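Local coordinates for carboxylesterase SOBER1 (Arabidopsis thaliana, PDB 6AVX), which hydrolyses carboxylic esters with a preference for short acyl chains, shows phospholipase A2 activity, and dampens the hypersensitive response to the bacterial effector AvrBsT, at residues 26-31 / 203-208; 8-13 / 38-43. The protein carries 1 engineered substitution. All coordinates share one frame; numbering follows the deposited sequence.

Interaction 1 (26-31 / 203-208); sequences TQFKSS and YIESWI
Glu205 OE2 is gripped twice by one loop residue, Ser30. The backbone N of Ser30 donates to OE2 over 3.0 Å, on the syn side and 24° out of the carboxylate plane; the hydroxyl OG of Ser30 gives the shorter bond to OE2, 2.7 Å, from well above that plane. Both donors sit on the same face of the carboxylate. Ser30 OG lies between its own backbone N and carbonyl carbon (chi1 65°), which turns the hydroxyl to the same acceptor as the N-H, and OG also bonds the backbone N of Leu33. The other oxygen, Glu205 OE1, takes a 2.6 Å bond from a water that also donates to Gln27 O and accepts from Lys29 N. Thus the carboxylate ties down the loop directly and through solvent.

Glu205 comes off helix 198-212 with CG anti to the backbone N and an extended chain beyond, and it slides past Phe28, the two side chains running in opposite directions. Phe28 CD2 meets Glu205 CB at 3.5 Å, while Ile204 CG2 touches the edge of the same ring at CE2, 4.2 Å away. Ile208 CD1 packs against Phe28 CE2. The side chain of Leu33, further along the same loop, touches Phe28 and Glu205.

The contact joins the loop after helix 18-21 to the last helix of the alpha/beta hydrolase fold. With an N-H and a hydroxyl donating to OE2 and a water donating to OE1, the buried carboxylate is probably stabilised as the anion, although no cationic side chain pairs with it across this contact.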
# COMPACT_ATOMS: atom_id res chain seq x y z
N THR A 26 13.52 1.58 11.37
CA THR A 26 14.87 1.28 11.82
C THR A 26 15.56 0.25 10.94
O THR A 26 16.77 0.06 11.09
CB THR A 26 14.91 0.82 13.29
OG1 THR A 26 14.36 -0.50 13.42
CG2 THR A 26 14.15 1.78 14.16
N GLN A 27 14.84 -0.43 10.05
CA GLN A 27 15.47 -1.31 9.08
C GLN A 27 15.96 -0.55 7.85
O GLN A 27 16.66 -1.13 7.01
CB GLN A 27 14.49 -2.41 8.66
CG GLN A 27 14.15 -3.35 9.79
CD GLN A 27 15.38 -4.03 10.34
OE1 GLN A 27 16.23 -4.49 9.58
NE2 GLN A 27 15.50 -4.08 11.66
N PHE A 28 15.60 0.72 7.72
CA PHE A 28 16.04 1.57 6.61
C PHE A 28 17.21 2.38 7.16
O PHE A 28 17.06 3.50 7.65
CB PHE A 28 14.89 2.47 6.15
CG PHE A 28 13.77 1.72 5.46
CD1 PHE A 28 12.96 0.84 6.16
CD2 PHE A 28 13.52 1.92 4.11
CE1 PHE A 28 11.93 0.15 5.53
CE2 PHE A 28 12.49 1.23 3.47
CZ PHE A 28 11.70 0.35 4.18
N LYS A 29 18.39 1.76 7.11
CA LYS A 29 19.58 2.25 7.80
C LYS A 29 20.51 3.06 6.92
O LYS A 29 21.55 3.52 7.40
CB LYS A 29 20.35 1.06 8.40
CG LYS A 29 19.57 0.32 9.44
CD LYS A 29 20.42 -0.77 10.07
CE LYS A 29 19.65 -1.60 11.07
NZ LYS A 29 19.28 -0.83 12.28
N SER A 30 20.16 3.28 5.66
CA SER A 30 21.07 3.97 4.75
C SER A 30 21.21 5.45 5.09
O SER A 30 20.31 6.08 5.65
CB SER A 30 20.58 3.85 3.31
OG SER A 30 19.34 4.51 3.14
N SER A 31 22.35 6.02 4.71
CA SER A 31 22.50 7.47 4.78
C SER A 31 21.42 8.18 3.98
O SER A 31 20.89 9.21 4.41
CB SER A 31 23.88 7.88 4.28
OG SER A 31 24.90 7.34 5.09
N TYR A 203 15.07 -4.27 0.05
CA TYR A 203 14.81 -4.09 -1.37
C TYR A 203 13.93 -2.87 -1.62
O TYR A 203 14.16 -2.09 -2.56
CB TYR A 203 14.15 -5.34 -1.93
CG TYR A 203 14.15 -5.40 -3.43
CD1 TYR A 203 15.27 -5.87 -4.11
CD2 TYR A 203 13.05 -5.02 -4.18
CE1 TYR A 203 15.29 -5.94 -5.49
CE2 TYR A 203 13.06 -5.10 -5.57
CZ TYR A 203 14.19 -5.56 -6.21
OH TYR A 203 14.23 -5.64 -7.58
N ILE A 204 12.91 -2.67 -0.77
CA ILE A 204 12.12 -1.45 -0.86
C ILE A 204 13.00 -0.23 -0.65
O ILE A 204 12.88 0.77 -1.37
CB ILE A 204 10.95 -1.50 0.14
CG1 ILE A 204 9.95 -2.60 -0.26
CG2 ILE A 204 10.25 -0.14 0.24
CD1 ILE A 204 9.06 -3.05 0.85
N GLU A 205 13.89 -0.27 0.35
CA GLU A 205 14.80 0.85 0.58
C GLU A 205 15.62 1.15 -0.66
O GLU A 205 15.77 2.30 -1.06
CB GLU A 205 15.72 0.56 1.76
CG GLU A 205 16.76 1.67 2.01
CD GLU A 205 17.62 1.40 3.21
OE1 GLU A 205 17.97 0.23 3.42
OE2 GLU A 205 17.89 2.35 3.96
N SER A 206 16.16 0.11 -1.29
CA SER A 206 16.96 0.31 -2.50
C SER A 206 16.13 0.92 -3.62
O SER A 206 16.63 1.75 -4.39
CB SER A 206 17.57 -1.02 -2.95
OG SER A 206 18.50 -1.49 -2.00
N TRP A 207 14.87 0.49 -3.75
CA TRP A 207 13.97 1.04 -4.76
C TRP A 207 13.67 2.51 -4.48
O TRP A 207 13.69 3.33 -5.40
CB TRP A 207 12.71 0.18 -4.78
CG TRP A 207 11.50 0.70 -5.51
CD1 TRP A 207 11.23 0.61 -6.84
CD2 TRP A 207 10.37 1.34 -4.91
NE1 TRP A 207 9.99 1.15 -7.10
CE2 TRP A 207 9.44 1.61 -5.93
CE3 TRP A 207 10.05 1.69 -3.60
CZ2 TRP A 207 8.21 2.23 -5.68
CZ3 TRP A 207 8.83 2.30 -3.36
CH2 TRP A 207 7.93 2.56 -4.39
N ILE A 208 13.42 2.88 -3.22
CA ILE A 208 13.24 4.29 -2.90
C ILE A 208 14.48 5.09 -3.26
O ILE A 208 14.40 6.16 -3.86
CB ILE A 208 12.87 4.47 -1.41
CG1 ILE A 208 11.49 3.86 -1.15
CG2 ILE A 208 12.85 5.94 -1.05
CD1 ILE A 208 11.08 3.86 0.33
O HOH W 1 19.46 -0.41 5.44

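Interaction 2 (8-13 / 38-43); sequences ILWLHG and WLFPSA
Ile8 pairs with Trp38 in the parallel sheet of the alpha/beta hydrolase fold, where strand 7-11, helix 18-21 and strand 37-39 form a beta-alpha-beta unit with 37-39 at the sheet edge. Ile8 O accepts a hydrogen bond from Leu39 N at 2.9 Å; its side chain lies beside Trp38, pointing the same way, with CD1 in CH-pi contact 3.9 Å from the centroid of the Trp38 six-membered ring. On the other face of the sheet, Leu9 CD1 meets Pro41 CD at 3.5 Å, crossing the proline at about a right angle, and also touches Leu39 CD2. Trp10 N closes the ladder on Leu39 O with a nearly straight bond of 173°. Trp10 CB sits over one face of Phe40, 3.3 Å from CE1, while the five-membered ring of Trp10 and the Phe40 ring lie 26° from parallel, displaced so far that little of one lies over the other. Leu11 CD2 packs on Pro41 CG. Beyond the paired strands a water bridges the chains, donating to Trp10 O and Pro41 O and accepting from His12 N. His12 itself is held at both ring nitrogens: ND1 donates to Gly13 O at 2.7 Å, and NE2 accepts a bond from Ala43 N at 2.9 Å, within 12° of the ring plane.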
# COMPACT_ATOMS: atom_id res chain seq x y z
N ILE A 8 7.60 9.40 3.96
CA ILE A 8 7.21 8.00 3.79
C ILE A 8 6.04 7.73 4.72
O ILE A 8 6.18 7.80 5.95
CB ILE A 8 8.37 7.03 4.08
CG1 ILE A 8 9.60 7.41 3.25
CG2 ILE A 8 7.93 5.61 3.80
CD1 ILE A 8 10.84 6.58 3.54
N LEU A 9 4.89 7.43 4.13
CA LEU A 9 3.68 7.07 4.85
C LEU A 9 3.58 5.56 4.84
O LEU A 9 3.59 4.95 3.77
CB LEU A 9 2.48 7.68 4.12
CG LEU A 9 1.12 7.41 4.75
CD1 LEU A 9 1.06 8.01 6.13
CD2 LEU A 9 0.00 7.92 3.87
N TRP A 10 3.48 4.94 6.01
CA TRP A 10 3.36 3.49 6.14
C TRP A 10 1.99 3.14 6.70
O TRP A 10 1.63 3.64 7.77
CB TRP A 10 4.43 2.92 7.07
CG TRP A 10 4.41 1.42 7.05
CD1 TRP A 10 3.54 0.60 7.71
CD2 TRP A 10 5.24 0.57 6.26
NE1 TRP A 10 3.80 -0.72 7.38
CE2 TRP A 10 4.83 -0.76 6.50
CE3 TRP A 10 6.31 0.80 5.39
CZ2 TRP A 10 5.46 -1.85 5.89
CZ3 TRP A 10 6.92 -0.30 4.79
CH2 TRP A 10 6.50 -1.59 5.05
N LEU A 11 1.27 2.25 6.03
CA LEU A 11 -0.10 1.88 6.38
C LEU A 11 -0.12 0.44 6.87
O LEU A 11 0.17 -0.49 6.11
CB LEU A 11 -1.01 2.05 5.17
CG LEU A 11 -1.01 3.47 4.59
CD1 LEU A 11 -1.81 3.56 3.32
CD2 LEU A 11 -1.48 4.49 5.62
N HIS A 12 -0.49 0.26 8.14
CA HIS A 12 -0.50 -1.05 8.79
C HIS A 12 -1.62 -1.93 8.23
O HIS A 12 -2.53 -1.49 7.53
CB HIS A 12 -0.66 -0.87 10.30
CG HIS A 12 -1.98 -0.30 10.73
ND1 HIS A 12 -3.14 -1.05 10.73
CD2 HIS A 12 -2.33 0.93 11.15
CE1 HIS A 12 -4.15 -0.29 11.14
NE2 HIS A 12 -3.69 0.92 11.41
N GLY A 13 -1.56 -3.21 8.60
CA GLY A 13 -2.56 -4.19 8.21
C GLY A 13 -3.72 -4.31 9.20
O GLY A 13 -3.79 -3.63 10.23
N TRP A 38 8.93 9.98 8.45
CA TRP A 38 8.02 8.85 8.40
C TRP A 38 6.73 9.20 9.12
O TRP A 38 6.72 9.97 10.09
CB TRP A 38 8.63 7.66 9.13
CG TRP A 38 9.81 7.06 8.49
CD1 TRP A 38 11.09 7.52 8.53
CD2 TRP A 38 9.84 5.87 7.71
NE1 TRP A 38 11.92 6.69 7.83
CE2 TRP A 38 11.18 5.65 7.32
CE3 TRP A 38 8.88 4.94 7.33
CZ2 TRP A 38 11.57 4.57 6.55
CZ3 TRP A 38 9.27 3.87 6.57
CH2 TRP A 38 10.61 3.69 6.19
N LEU A 39 5.63 8.60 8.67
CA LEU A 39 4.37 8.70 9.38
C LEU A 39 3.67 7.36 9.36
O LEU A 39 3.52 6.74 8.31
CB LEU A 39 3.49 9.78 8.75
CG LEU A 39 2.23 10.09 9.54
CD1 LEU A 39 2.56 10.74 10.88
CD2 LEU A 39 1.33 11.00 8.73
N PHE A 40 3.27 6.90 10.54
CA PHE A 40 2.61 5.62 10.74
C PHE A 40 1.25 5.90 11.38
O PHE A 40 1.12 5.82 12.61
CB PHE A 40 3.44 4.72 11.65
CG PHE A 40 4.71 4.20 11.03
CD1 PHE A 40 4.77 2.92 10.55
CD2 PHE A 40 5.85 5.00 10.93
CE1 PHE A 40 5.93 2.43 9.98
CE2 PHE A 40 7.02 4.49 10.37
CZ PHE A 40 7.04 3.22 9.90
N PRO A 41 0.23 6.22 10.59
CA PRO A 41 -1.10 6.49 11.15
C PRO A 41 -1.75 5.21 11.63
O PRO A 41 -1.30 4.10 11.33
CB PRO A 41 -1.87 7.09 9.97
CG PRO A 41 -1.23 6.46 8.78
CD PRO A 41 0.24 6.40 9.13
N SER A 42 -2.86 5.36 12.37
CA SER A 42 -3.63 4.22 12.86
C SER A 42 -5.05 4.28 12.32
O SER A 42 -5.70 5.33 12.40
CB SER A 42 -3.67 4.20 14.38
OG SER A 42 -2.39 3.91 14.89
N ALA A 43 -5.52 3.17 11.79
CA ALA A 43 -6.86 3.11 11.25
C ALA A 43 -7.89 3.26 12.38
O ALA A 43 -7.64 2.89 13.52
CB ALA A 43 -7.10 1.77 10.55
O HOH W 2 0.37 2.47 9.87

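Interactions 1 and 2 lie with centres about 16 Å apart and share a hydrophobic seam: Phe28 CD1 meets Trp38 CH2 at 3.7 Å, the two rings edge-to-face, and Ile208 CD1 reaches Ile8 CD1 at 4.2 Å. Through this seam the C-terminal helix and the loop on it are joined to the two strands at one end of the sheet, 37-39 and 7-11. Their segments alternate along the chain: residues 26-31 lie in the connection from strand 7-11 to strand 37-39. Interaction 1 lies away from the probable catalytic residues, whereas the His12 side chain is about 9 Å from that of Ser108 and about 11 Å from that of His194, both assigned to the charge relay system by similarity.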